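Peptidoglycan N-acetylglucosamine deacetylase (Bacillus cereus, PDB 4L1G) removes acetyl groups from N-acetylglucosamine residues of peptidoglycan, and also from soluble chitin substrates, as a zinc-dependent polysaccharide deacetylase. Local coordinates at residues T207-V212 with I243-T248; N116-I121 with E155-L160. All coordinates share one frame; numbering follows the deposited sequence.

Contact 1. Residues T207-V212 with I243-T248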
# COMPACT_ATOMS: atom_id res chain seq x y z
N THR A 207 -5.88 -20.10 -2.18
CA THR A 207 -4.44 -20.06 -2.38
C THR A 207 -3.84 -18.84 -1.68
O THR A 207 -2.84 -18.94 -0.97
CB THR A 207 -4.07 -20.01 -3.87
OG1 THR A 207 -4.54 -21.20 -4.52
CG2 THR A 207 -2.56 -19.90 -4.05
N ILE A 208 -4.47 -17.69 -1.88
CA ILE A 208 -4.03 -16.45 -1.26
C ILE A 208 -4.12 -16.52 0.26
O ILE A 208 -3.20 -16.11 0.96
CB ILE A 208 -4.84 -15.25 -1.79
CG1 ILE A 208 -4.59 -15.07 -3.28
CG2 ILE A 208 -4.48 -13.98 -1.03
CD1 ILE A 208 -5.46 -14.03 -3.93
N THR A 209 -5.24 -17.06 0.75
CA THR A 209 -5.47 -17.17 2.19
C THR A 209 -4.44 -18.07 2.87
O THR A 209 -3.87 -17.70 3.90
CB THR A 209 -6.89 -17.68 2.50
OG1 THR A 209 -7.85 -16.76 1.98
CG2 THR A 209 -7.09 -17.83 4.00
N ASN A 210 -4.20 -19.24 2.29
CA ASN A 210 -3.22 -20.18 2.84
C ASN A 210 -1.82 -19.58 2.82
O ASN A 210 -1.02 -19.81 3.72
CB ASN A 210 -3.24 -21.50 2.08
CG ASN A 210 -4.56 -22.25 2.24
OD1 ASN A 210 -5.34 -21.97 3.14
ND2 ASN A 210 -4.80 -23.21 1.35
N ASN A 211 -1.54 -18.81 1.77
CA ASN A 211 -0.27 -18.11 1.65
C ASN A 211 -0.10 -17.08 2.76
O ASN A 211 0.89 -17.09 3.48
CB ASN A 211 -0.18 -17.45 0.27
CG ASN A 211 1.07 -16.61 0.10
OD1 ASN A 211 2.07 -16.80 0.79
ND2 ASN A 211 1.02 -15.67 -0.84
N VAL A 212 -1.08 -16.19 2.88
CA VAL A 212 -1.04 -15.12 3.88
C VAL A 212 -0.95 -15.65 5.31
O VAL A 212 -0.12 -15.20 6.09
CB VAL A 212 -2.26 -14.17 3.76
CG1 VAL A 212 -2.31 -13.21 4.94
CG2 VAL A 212 -2.21 -13.40 2.45
N ILE A 243 -8.99 -11.98 7.02
CA ILE A 243 -9.23 -11.11 8.17
C ILE A 243 -9.69 -11.85 9.44
O ILE A 243 -9.06 -11.69 10.49
CB ILE A 243 -10.19 -9.95 7.81
CG1 ILE A 243 -9.55 -9.06 6.74
CG2 ILE A 243 -10.54 -9.13 9.04
CD1 ILE A 243 -10.45 -7.97 6.22
N PRO A 244 -10.75 -12.67 9.36
CA PRO A 244 -11.15 -13.35 10.60
C PRO A 244 -10.14 -14.40 11.08
O PRO A 244 -9.97 -14.57 12.28
CB PRO A 244 -12.48 -14.00 10.24
CG PRO A 244 -12.42 -14.20 8.77
CD PRO A 244 -11.65 -13.02 8.24
N GLN A 245 -9.49 -15.09 10.15
CA GLN A 245 -8.51 -16.11 10.53
C GLN A 245 -7.29 -15.53 11.23
O GLN A 245 -6.74 -16.16 12.14
CB GLN A 245 -8.09 -16.96 9.32
CG GLN A 245 -9.15 -17.97 8.88
CD GLN A 245 -8.67 -18.87 7.76
OE1 GLN A 245 -7.47 -19.08 7.58
NE2 GLN A 245 -9.61 -19.41 6.99
N LEU A 246 -6.87 -14.34 10.82
CA LEU A 246 -5.76 -13.66 11.49
C LEU A 246 -6.21 -13.10 12.84
O LEU A 246 -5.46 -13.16 13.82
CB LEU A 246 -5.17 -12.56 10.61
CG LEU A 246 -4.09 -13.02 9.63
CD1 LEU A 246 -3.70 -11.90 8.66
CD2 LEU A 246 -2.86 -13.53 10.38
N LYS A 247 -7.42 -12.56 12.88
CA LYS A 247 -7.99 -12.03 14.12
C LYS A 247 -8.08 -13.10 15.19
O LYS A 247 -7.90 -12.83 16.38
CB LYS A 247 -9.38 -11.43 13.87
CG LYS A 247 -9.37 -10.06 13.21
CD LYS A 247 -10.79 -9.53 13.06
CE LYS A 247 -10.81 -8.11 12.53
NZ LYS A 247 -12.20 -7.59 12.43
N THR A 248 -8.38 -14.33 14.77
CA THR A 248 -8.49 -15.47 15.68
C THR A 248 -7.16 -15.73 16.38
O THR A 248 -7.12 -16.12 17.55
CB THR A 248 -8.95 -16.74 14.93
OG1 THR A 248 -10.25 -16.51 14.36
CG2 THR A 248 -9.04 -17.93 15.88

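Contact 2. Residues N116-I121 with E155-L160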
# COMPACT_ATOMS: atom_id res chain seq x y z
N ASN A 116 -13.51 10.53 -7.52
CA ASN A 116 -14.46 10.34 -6.43
C ASN A 116 -14.17 9.11 -5.57
O ASN A 116 -14.45 9.10 -4.37
CB ASN A 116 -15.89 10.28 -6.98
CG ASN A 116 -16.05 9.25 -8.08
OD1 ASN A 116 -15.12 8.99 -8.84
ND2 ASN A 116 -17.24 8.67 -8.17
N ILE A 117 -13.61 8.08 -6.19
CA ILE A 117 -13.27 6.86 -5.48
C ILE A 117 -12.08 7.11 -4.56
O ILE A 117 -11.98 6.53 -3.48
CB ILE A 117 -12.98 5.70 -6.45
CG1 ILE A 117 -14.20 5.48 -7.35
CG2 ILE A 117 -12.64 4.42 -5.71
CD1 ILE A 117 -14.05 4.32 -8.31
N VAL A 118 -11.19 8.01 -4.98
CA VAL A 118 -10.10 8.47 -4.14
C VAL A 118 -10.68 9.17 -2.91
O VAL A 118 -10.19 8.99 -1.79
CB VAL A 118 -9.18 9.45 -4.89
CG1 VAL A 118 -8.03 9.88 -4.00
CG2 VAL A 118 -8.67 8.83 -6.17
N LYS A 119 -11.72 9.96 -3.13
CA LYS A 119 -12.40 10.66 -2.04
C LYS A 119 -13.09 9.68 -1.10
O LYS A 119 -13.12 9.90 0.11
CB LYS A 119 -13.41 11.67 -2.59
CG LYS A 119 -12.79 12.83 -3.37
CD LYS A 119 -13.86 13.79 -3.87
CE LYS A 119 -13.24 14.99 -4.59
NZ LYS A 119 -14.28 15.92 -5.13
N ARG A 120 -13.64 8.60 -1.65
CA ARG A 120 -14.33 7.61 -0.84
C ARG A 120 -13.37 6.88 0.10
O ARG A 120 -13.69 6.65 1.27
CB ARG A 120 -15.07 6.59 -1.71
CG ARG A 120 -15.88 5.59 -0.90
CD ARG A 120 -16.46 4.46 -1.74
NE ARG A 120 -16.95 3.39 -0.89
CZ ARG A 120 -17.39 2.21 -1.32
NH1 ARG A 120 -17.40 1.93 -2.62
NH2 ARG A 120 -17.82 1.30 -0.45
N ILE A 121 -12.20 6.53 -0.41
CA ILE A 121 -11.15 5.88 0.37
C ILE A 121 -10.79 6.71 1.60
O ILE A 121 -10.71 6.20 2.71
CB ILE A 121 -9.87 5.67 -0.48
CG1 ILE A 121 -10.15 4.71 -1.63
CG2 ILE A 121 -8.73 5.15 0.39
CD1 ILE A 121 -8.99 4.57 -2.60
N GLU A 155 0.46 16.10 -5.72
CA GLU A 155 -0.44 17.21 -5.97
C GLU A 155 -1.86 16.73 -6.24
O GLU A 155 -2.83 17.28 -5.72
CB GLU A 155 0.04 18.05 -7.15
CG GLU A 155 1.30 18.85 -6.88
CD GLU A 155 1.84 19.53 -8.13
OE1 GLU A 155 1.31 19.27 -9.23
OE2 GLU A 155 2.81 20.32 -8.01
N ILE A 156 -1.97 15.69 -7.06
CA ILE A 156 -3.27 15.11 -7.40
C ILE A 156 -3.97 14.57 -6.16
O ILE A 156 -5.15 14.86 -5.92
CB ILE A 156 -3.11 13.99 -8.44
CG1 ILE A 156 -2.67 14.57 -9.79
CG2 ILE A 156 -4.42 13.21 -8.60
CD1 ILE A 156 -2.29 13.53 -10.82
N LEU A 157 -3.24 13.80 -5.36
CA LEU A 157 -3.81 13.17 -4.17
C LEU A 157 -4.11 14.19 -3.08
O LEU A 157 -5.10 14.05 -2.35
CB LEU A 157 -2.88 12.08 -3.64
CG LEU A 157 -2.66 10.91 -4.59
CD1 LEU A 157 -1.70 9.89 -4.00
CD2 LEU A 157 -3.99 10.25 -4.95
N ASN A 158 -3.28 15.22 -2.97
CA ASN A 158 -3.51 16.29 -2.01
C ASN A 158 -4.83 17.00 -2.29
O ASN A 158 -5.59 17.31 -1.37
CB ASN A 158 -2.36 17.30 -2.03
CG ASN A 158 -2.55 18.42 -1.03
OD1 ASN A 158 -2.93 18.20 0.11
ND2 ASN A 158 -2.30 19.65 -1.47
N ARG A 159 -5.09 17.25 -3.56
CA ARG A 159 -6.29 17.96 -3.98
C ARG A 159 -7.55 17.12 -3.72
O ARG A 159 -8.59 17.66 -3.35
CB ARG A 159 -6.19 18.33 -5.46
CG ARG A 159 -7.36 19.14 -5.99
CD ARG A 159 -7.11 19.61 -7.41
NE ARG A 159 -6.71 18.51 -8.29
CZ ARG A 159 -7.56 17.71 -8.92
NH1 ARG A 159 -8.87 17.88 -8.78
NH2 ARG A 159 -7.10 16.73 -9.69
N LEU A 160 -7.43 15.81 -3.91
CA LEU A 160 -8.58 14.92 -3.77
C LEU A 160 -8.79 14.45 -2.33
O LEU A 160 -9.93 14.36 -1.86
CB LEU A 160 -8.43 13.71 -4.69
CG LEU A 160 -8.43 14.00 -6.19
CD1 LEU A 160 -8.19 12.73 -6.99
CD2 LEU A 160 -9.74 14.66 -6.60

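Contact 1. Residues T207-V212 with I243-T248
Pro244 O, in the helix whose Gln245 and Leu246 touch Thr209 and Val212, is gripped by two donors of Thr248. Thr248 N bonds to Pro244 O at 3.0 Å, while Thr248 OG1 reaches Pro244 O at 2.9 Å from the other face of the carbonyl plane, 33° off that plane. The backbone N of Pro244 carries no hydrogen and cannot bond back to the preceding turn, and helix 233-248 is kinked there. Just past the kink Gln245 stretches across with its chain extended beyond CG, and its amide oxygen OE1 meets the methyl CG2 of Thr209 at 3.8 Å, a van der Waals touch between side chains that cross at about a right angle. Thr209 has CG2 anti to its own N, the rotation that sends the methyl across; its hydroxyl instead bonds to Ala205 O within helix 205-215. Deeper in, Val212 CG1 lies 4.2 Å from Leu246 CD1, again with the side chains nearly perpendicular. This light apolar touch is widened by neighbours: Ile242 packs on both Thr209 and Val212, Leu213 on both Gln245 and Leu246, and Phe253 of strand 252-253 backs Leu246. Two outer helices laid side by side in this way, each next to a strand of the parallel sheet, are characteristic of the TIM-barrel-like (beta/alpha) fold of the NodB homology domain.

Contact 2. Residues N116-I121 with E155-L160
Val118 and Leu160 meet with their side chains at about a right angle, joining two outer helices of the TIM-barrel-like NodB domain. The axes of 116-121 and 155-160 approach to 9.9 Å and cross at -66°, and this steep crossing restricts the touch to a few residues. Val118 presents its whole isopropyl group. Its branch CG1, anti to the backbone N (chi1 -178°), points across and comes to 3.9 Å from Leu160 CB, while Leu160 CD1 lies over the fork of the valine, 4.0 Å from both Val118 CB and Val118 CG2 and about as near to CG1. The leucine thus touches CG1 twice, with its CB and with this methyl. Leu157, one turn earlier, adds its tip from the inner side, where CD2 lies 4.2 Å from Val118 CG1. Ala111 of helix 108-113 and Leu106 of strand 103-106 touch both Val118 and Leu157, closing the apolar patch toward the sheet; the side chain of Leu157 is about 7 Å from that of the zinc ligand His131, which puts the inner end of the contact near the metal site. Toward the surface the partner changes to Lys119, an extended chain crossing Leu160 at nearly a right angle. Its aliphatic part does the touching: CE comes to 4.0 Å from Leu160 CD2, and nearer the backbone Lys119 CG rests 3.6 Å from Leu160 O.

Overall arrangement
Both contacts join pairs of outer helices of one NodB domain, but on opposite sides of the chain's centre, about 30 Å apart between centres, with no helix in common. Contact 2 comes first in the chain and is the larger, 223 Å² against 110 Å²; it is partly buried, running from an apolar inside near the zinc site to a lysine at the surface. Contact 1 is mostly buried but thin, and lies farther from the chain's centre. Across both, the grip is van der Waals; the side chains meeting in contact 2 are aliphatic, whereas contact 1 adds an amide oxygen on a methyl. The bonds of Thr248 to Pro244 and Thr209 to Ala205 run along the chain, not between the segments.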